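Local coordinates for protein cytochrome C-550 (Paracoccus versutus, PDB 2BH4) that probably carries electrons between redox partners through a covalently held heme c, here as a variant with an engineered axial heme ligand, at residues Asp28-Gly33 against Val112-Gln117; Glu78-Pro83 against Lys106-Val111. The protein carries 1 engineered substitution. All blocks are in the same frame, centred on the assembly; numbering follows the deposited sequence. Where two conformers were deposited one is given.

Contact 1 (Asp28-Gly33 against Val112-Gln117)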
loop_
_atom_site.group_PDB
_atom_site.type_symbol
_atom_site.label_atom_id
_atom_site.label_comp_id
_atom_site.label_asym_id
_atom_site.label_seq_id
_atom_site.Cartn_x
_atom_site.Cartn_y
_atom_site.Cartn_z
ATOM N N ASP A 28 -3.073 -16.423 -6.808
ATOM C CA ASP A 28 -3.915 -15.313 -6.379
ATOM C C ASP A 28 -4.403 -15.543 -4.953
ATOM O O ASP A 28 -4.975 -16.589 -4.646
ATOM C CB ASP A 28 -5.144 -15.131 -7.279
ATOM C CG ASP A 28 -4.834 -14.439 -8.590
ATOM O OD1 ASP A 28 -3.908 -13.597 -8.653
ATOM O OD2 ASP A 28 -5.581 -14.706 -9.568
ATOM N N ILE A 29 -4.122 -14.587 -4.076
ATOM C CA ILE A 29 -4.755 -14.529 -2.757
ATOM C C ILE A 29 -6.040 -13.745 -2.930
ATOM O O ILE A 29 -7.113 -14.173 -2.482
ATOM C CB ILE A 29 -3.866 -13.814 -1.740
ATOM C CG1 ILE A 29 -2.498 -14.494 -1.668
ATOM C CG2 ILE A 29 -4.552 -13.704 -0.383
ATOM C CD1 ILE A 29 -2.535 -15.923 -1.442
ATOM N N VAL A 30 -5.909 -12.571 -3.552
ATOM C CA VAL A 30 -7.061 -11.791 -3.977
ATOM C C VAL A 30 -6.858 -11.423 -5.431
ATOM O O VAL A 30 -5.931 -10.700 -5.758
ATOM C CB VAL A 30 -7.242 -10.482 -3.161
ATOM C CG1 VAL A 30 -8.498 -9.749 -3.611
ATOM C CG2 VAL A 30 -7.315 -10.799 -1.675
ATOM N N LYS A 31 -7.715 -11.951 -6.294
ATOM C CA LYS A 31 -7.727 -11.556 -7.682
ATOM C C LYS A 31 -8.180 -10.102 -7.731
ATOM O O LYS A 31 -9.174 -9.726 -7.094
ATOM C CB LYS A 31 -8.702 -12.439 -8.464
ATOM C CG LYS A 31 -8.830 -12.125 -9.952
ATOM C CD LYS A 31 -8.195 -13.177 -10.842
ATOM C CE LYS A 31 -8.849 -13.204 -12.226
ATOM N NZ LYS A 31 -9.267 -11.856 -12.703
ATOM N N GLY A 32 -7.451 -9.282 -8.476
ATOM C CA GLY A 32 -7.744 -7.874 -8.504
ATOM C C GLY A 32 -7.164 -7.203 -9.717
ATOM O O GLY A 32 -6.583 -7.862 -10.583
ATOM N N GLY A 33 -7.321 -5.893 -9.758
ATOM C CA GLY A 33 -6.879 -5.094 -10.869
ATOM C C GLY A 33 -5.385 -4.864 -10.913
ATOM O O GLY A 33 -4.620 -5.335 -10.062
ATOM N N VAL A 112 -4.556 -3.369 7.062
ATOM C CA VAL A 112 -3.104 -3.494 7.162
ATOM C C VAL A 112 -2.699 -4.852 7.778
ATOM O O VAL A 112 -1.698 -5.456 7.386
ATOM C CB VAL A 112 -2.472 -2.281 7.857
ATOM C CG1 VAL A 112 -0.986 -2.501 8.126
ATOM C CG2 VAL A 112 -2.688 -1.011 6.995
ATOM N N ALA A 113 -3.467 -5.345 8.747
ATOM C CA ALA A 113 -3.239 -6.692 9.299
ATOM C C ALA A 113 -3.386 -7.776 8.228
ATOM O O ALA A 113 -2.649 -8.774 8.215
ATOM C CB ALA A 113 -4.202 -6.960 10.452
ATOM N N PHE A 114 -4.351 -7.580 7.328
ATOM C CA PHE A 114 -4.539 -8.508 6.216
ATOM C C PHE A 114 -3.308 -8.436 5.305
ATOM O O PHE A 114 -2.775 -9.460 4.866
ATOM C CB PHE A 114 -5.837 -8.193 5.472
ATOM C CG PHE A 114 -6.020 -8.980 4.214
ATOM C CD1 PHE A 114 -6.256 -10.342 4.256
ATOM C CD2 PHE A 114 -5.984 -8.347 2.980
ATOM C CE1 PHE A 114 -6.410 -11.070 3.087
ATOM C CE2 PHE A 114 -6.145 -9.078 1.798
ATOM C CZ PHE A 114 -6.354 -10.431 1.855
ATOM N N LEU A 115 -2.841 -7.225 5.006
ATOM C CA LEU A 115 -1.631 -7.085 4.171
ATOM C C LEU A 115 -0.415 -7.730 4.843
ATOM O O LEU A 115 0.415 -8.352 4.179
ATOM C CB LEU A 115 -1.358 -5.627 3.879
ATOM C CG LEU A 115 -2.405 -4.901 3.028
ATOM C CD1 LEU A 115 -2.040 -3.432 2.964
ATOM C CD2 LEU A 115 -2.551 -5.519 1.680
ATOM N N ALA A 116 -0.318 -7.597 6.165
ATOM C CA ALA A 116 0.792 -8.193 6.912
ATOM C C ALA A 116 0.726 -9.721 6.888
ATOM O O ALA A 116 1.739 -10.396 6.801
ATOM C CB ALA A 116 0.816 -7.676 8.327
ATOM N N GLN A 117 -0.481 -10.265 6.975
ATOM C CA GLN A 117 -0.669 -11.715 6.875
ATOM C C GLN A 117 -0.099 -12.245 5.565
ATOM O O GLN A 117 0.487 -13.324 5.517
ATOM C CB GLN A 117 -2.158 -12.014 6.979
ATOM C CG GLN A 117 -2.579 -13.431 6.864
ATOM C CD GLN A 117 -4.072 -13.562 7.084
ATOM O OE1 GLN A 117 -4.527 -14.184 8.051
ATOM N NE2 GLN A 117 -4.838 -12.908 6.235
#
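The beta bulge formed by I29 and V30 in the loop following strand 21-22 meets the C-terminal helix 108-117 of this class I cytochrome c fold through the ring of F114. Both bulge residues face V21 and bond to it through the backbone, and both direct their side chains at the helix. The closest pair of CA atoms, those of I29 and L115, lie 10.6 Å apart, so the contact is made by side-chain ends alone. F114 spans that distance: with CG anti to its own N (chi1 172°) the ring extends away from the helix until CZ stands 3.7 Å from V30 CG2. This methyl sits near the ring plane, so it abuts the edge and is no CH-pi donor to the face; CE2 of F114 is only slightly farther from it, at 4.0 Å. I29 CG2 adds a looser, oblique approach, 4.4 Å from F114 CZ. The ring of H118 meets that of F114 with planes at about 70°, and V30 also touches F12 and K16. With just 82 Å² buried and every touching pair apolar, the contact implies van der Waals and hydrophobic packing, with no directional bond between 28-33 and 112-117.

Contact 2 (Glu78-Pro83 against Lys106-Val111). With HEC (heme c), chain B.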
loop_
_atom_site.group_PDB
_atom_site.type_symbol
_atom_site.label_atom_id
_atom_site.label_comp_id
_atom_site.label_asym_id
_atom_site.label_seq_id
_atom_site.Cartn_x
_atom_site.Cartn_y
_atom_site.Cartn_z
ATOM N N GLU A 78 -1.535 5.135 7.957
ATOM C CA GLU A 78 -1.703 6.550 7.618
ATOM C C GLU A 78 -2.006 6.729 6.134
ATOM O O GLU A 78 -2.936 7.439 5.762
ATOM C CB GLU A 78 -0.467 7.356 8.024
ATOM C CG GLU A 78 -0.284 7.484 9.549
ATOM C CD GLU A 78 0.923 8.291 9.945
ATOM O OE1 GLU A 78 1.636 8.779 9.031
ATOM O OE2 GLU A 78 1.162 8.420 11.170
ATOM N N TYR A 79 -1.229 6.067 5.286
ATOM C CA TYR A 79 -1.398 6.198 3.832
ATOM C C TYR A 79 -2.770 5.688 3.374
ATOM O O TYR A 79 -3.449 6.342 2.593
ATOM C CB TYR A 79 -0.265 5.472 3.120
ATOM C CG TYR A 79 -0.337 5.538 1.611
ATOM C CD1 TYR A 79 0.115 6.646 0.916
ATOM C CD2 TYR A 79 -0.872 4.473 0.891
ATOM C CE1 TYR A 79 0.036 6.682 -0.469
ATOM C CE2 TYR A 79 -0.918 4.499 -0.495
ATOM C CZ TYR A 79 -0.476 5.611 -1.162
ATOM O OH TYR A 79 -0.567 5.643 -2.571
ATOM N N VAL A 80 -3.186 4.535 3.882
ATOM C CA VAL A 80 -4.512 3.970 3.559
ATOM C C VAL A 80 -5.627 4.898 4.008
ATOM O O VAL A 80 -6.693 4.963 3.386
ATOM C CB VAL A 80 -4.635 2.564 4.166
ATOM C CG1 VAL A 80 -6.062 2.071 4.221
ATOM C CG2 VAL A 80 -3.703 1.615 3.397
ATOM N N THR A 81 -5.412 5.577 5.131
ATOM C CA THR A 81 -6.408 6.495 5.660
ATOM C C THR A 81 -6.565 7.705 4.728
ATOM O O THR A 81 -7.671 8.144 4.450
ATOM C CB THR A 81 -6.053 6.935 7.094
ATOM O OG1 THR A 81 -6.004 5.787 7.954
ATOM C CG2 THR A 81 -7.047 7.934 7.641
ATOM N N ASP A 82 -5.458 8.247 4.235
ATOM C CA ASP A 82 -5.512 9.470 3.426
ATOM C C ASP A 82 -4.185 9.637 2.666
ATOM O O ASP A 82 -3.231 10.224 3.182
ATOM C CB ASP A 82 -5.790 10.645 4.370
ATOM C CG ASP A 82 -6.431 11.834 3.694
ATOM O OD1 ASP A 82 -6.364 11.971 2.457
ATOM O OD2 ASP A 82 -6.963 12.704 4.422
ATOM N N PRO A 83 -4.102 9.078 1.447
ATOM C CA PRO A 83 -2.827 9.046 0.722
ATOM C C PRO A 83 -2.171 10.376 0.426
ATOM O O PRO A 83 -0.955 10.499 0.590
ATOM C CB PRO A 83 -3.175 8.336 -0.593
ATOM C CG PRO A 83 -4.441 7.640 -0.342
ATOM C CD PRO A 83 -5.142 8.256 0.797
ATOM N N LYS A 106 -12.560 3.602 7.746
ATOM C CA LYS A 106 -12.594 2.777 8.938
ATOM C C LYS A 106 -11.879 1.471 8.676
ATOM O O LYS A 106 -11.578 1.139 7.532
ATOM C CB LYS A 106 -14.029 2.548 9.383
ATOM C CG LYS A 106 -14.918 1.874 8.353
ATOM C CD LYS A 106 -16.349 1.722 8.879
ATOM C CE LYS A 106 -17.240 1.064 7.837
ATOM N NZ LYS A 106 -18.654 0.925 8.313
ATOM N N ASN A 107 -11.563 0.759 9.749
ATOM C CA ASN A 107 -10.984 -0.557 9.669
ATOM C C ASN A 107 -9.622 -0.529 8.980
ATOM O O ASN A 107 -9.206 -1.497 8.356
ATOM C CB ASN A 107 -11.934 -1.508 8.951
ATOM C CG ASN A 107 -13.299 -1.576 9.607
ATOM O OD1 ASN A 107 -14.328 -1.501 8.939
ATOM N ND2 ASN A 107 -13.311 -1.652 10.928
ATOM N N GLN A 108 -8.903 0.575 9.144
ATOM C CA GLN A 108 -7.618 0.705 8.462
ATOM C C GLN A 108 -6.561 -0.244 9.027
ATOM O O GLN A 108 -5.826 -0.902 8.270
ATOM C CB GLN A 108 -7.118 2.161 8.481
ATOM C CG GLN A 108 -8.100 3.170 7.907
ATOM C CD GLN A 108 -9.025 3.789 8.957
ATOM O OE1 GLN A 108 -9.253 3.229 10.051
ATOM N NE2 GLN A 108 -9.604 4.930 8.608
ATOM N N ALA A 109 -6.476 -0.349 10.352
ATOM C CA ALA A 109 -5.550 -1.299 10.942
ATOM C C ALA A 109 -5.902 -2.727 10.520
ATOM O O ALA A 109 -5.030 -3.590 10.432
ATOM C CB ALA A 109 -5.530 -1.192 12.459
ATOM N N ASP A 110 -7.193 -2.998 10.353
ATOM C CA ASP A 110 -7.638 -4.328 9.916
ATOM C C ASP A 110 -7.096 -4.663 8.515
ATOM O O ASP A 110 -6.543 -5.740 8.288
ATOM C CB ASP A 110 -9.167 -4.441 9.951
ATOM C CG ASP A 110 -9.758 -4.308 11.370
ATOM O OD1 ASP A 110 -9.066 -4.560 12.398
ATOM O OD2 ASP A 110 -10.949 -3.949 11.442
ATOM N N VAL A 111 -7.252 -3.742 7.569
ATOM C CA VAL A 111 -6.764 -4.005 6.223
ATOM C C VAL A 111 -5.239 -4.170 6.257
ATOM O O VAL A 111 -4.686 -5.026 5.588
ATOM C CB VAL A 111 -7.265 -2.933 5.185
ATOM C CG1 VAL A 111 -6.495 -1.620 5.299
ATOM C CG2 VAL A 111 -7.171 -3.442 3.750
HETATM FE FE HEC B . -3.732 1.805 -3.701
HETATM C CHA HEC B . -0.481 2.585 -4.306
HETATM C CHB HEC B . -2.827 0.323 -0.758
HETATM C CHC HEC B . -7.033 1.357 -2.891
HETATM C CHD HEC B . -4.638 2.705 -6.862
HETATM N NA HEC B . -1.993 1.521 -2.730
HETATM C C1A HEC B . -0.738 1.930 -3.125
HETATM C C2A HEC B . 0.248 1.573 -2.144
HETATM C C3A HEC B . -0.413 0.950 -1.156
HETATM C C4A HEC B . -1.825 0.907 -1.503
HETATM C CMA HEC B . 0.202 0.388 0.128
HETATM C CAA HEC B . 1.756 1.822 -2.277
HETATM C CBA HEC B . 2.345 0.601 -2.980
HETATM C CGA HEC B . 3.826 0.649 -3.273
HETATM O O1A HEC B . 4.302 -0.275 -4.012
HETATM O O2A HEC B . 4.547 1.563 -2.788
HETATM N NB HEC B . -4.745 0.989 -2.122
HETATM C C1B HEC B . -4.167 0.355 -1.045
HETATM C C2B HEC B . -5.227 -0.165 -0.209
HETATM C C3B HEC B . -6.382 0.167 -0.770
HETATM C C4B HEC B . -6.114 0.874 -2.008
HETATM C CMB HEC B . -4.994 -0.964 1.084
HETATM C CAB HEC B . -7.796 -0.122 -0.224
HETATM C CBB HEC B . -8.056 0.449 0.989
HETATM N NC HEC B . -5.481 1.978 -4.664
HETATM C C1C HEC B . -6.741 1.801 -4.171
HETATM C C2C HEC B . -7.717 2.061 -5.205
HETATM C C3C HEC B . -7.080 2.438 -6.321
HETATM C C4C HEC B . -5.660 2.365 -5.992
HETATM C CMC HEC B . -9.238 1.925 -4.987
HETATM C CAC HEC B . -7.654 2.825 -7.712
HETATM C CBC HEC B . -8.658 3.734 -7.850
HETATM N ND HEC B . -2.750 2.519 -5.291
HETATM C C1D HEC B . -3.328 2.862 -6.506
HETATM C C2D HEC B . -2.340 3.501 -7.347
HETATM C C3D HEC B . -1.078 3.473 -6.565
HETATM C C4D HEC B . -1.397 2.855 -5.271
HETATM C CMD HEC B . -2.488 4.070 -8.760
HETATM C CAD HEC B . 0.244 4.103 -7.041
HETATM C CBD HEC B . 0.248 5.478 -6.344
HETATM C CGD HEC B . 1.216 6.483 -6.964
HETATM O O1D HEC B . 2.033 6.074 -7.818
HETATM O O2D HEC B . 1.190 7.679 -6.577
#
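The end of helix 73-81 comes up to the start of helix 108-117, the CA atoms of T81 and Q108 lying 6.5 Å apart, close enough for side chains to pack directly. CG1 of V80, anti to the backbone N (chi1 164°), sits between V111 CG1 at 3.9 Å and the heme atom CBB at 4.1 Å; the tip-to-tip approach to V111 belongs to one of that residue's two conformers and is provisional. CG2 of V80 lies 3.7 Å from the heme methyl CMB. T81 and Q108 cross at about a right angle, OG1 of T81 standing 3.4 Å from CG of Q108. This is packing of a hydroxyl against a methylene, with the polar ends turned elsewhere: T81 OG1 bonds to I77 O, and Q108 NE2, carried by a chain bent at chi2 (92°), bonds to L104 O. L104 also forms a backbone bond with V80, which ties the helix end to the segment before helix 108-117.

Y79 turns to the heme, with HEC NA in plane at its ring edge. Its CE2 comes 3.6 Å from HEC C2A and its OH 3.5 Å from HEC CHA, while P83 CB covers one face of the ring 3.6 Å above the plane, offset toward the rim. W86 meets the ring edge-to-face. Cutting the ring back to an alanine is likely to open a gap beside C2A and CHA and leave P83 and W86 without the ring they pack on. N107 and D110 also touch E11 and K7, so the C-terminal helix region meets helix 5-11 as well as helix 73-81 beside the heme, as in class I cytochromes c.

Both contacts use helix 108-117, with centres 14 Å apart: contact 2 takes its first turn, contact 1 the part that follows. Each is partly buried. Contact 2 joins two helices beside the heme, buries 158 Å² and has V80 touching the cofactor directly; contact 1 joins the helix to a loop, buries about half as much, and leaves the F114 side chain about 8 Å from the heme. Their chemistry differs accordingly. A single aromatic ring bridges widely separated backbones in contact 1, and all its touching residues are apolar, whereas contact 2 mixes apolar packing with two polar side chains that find their hydrogen bonds outside the contact.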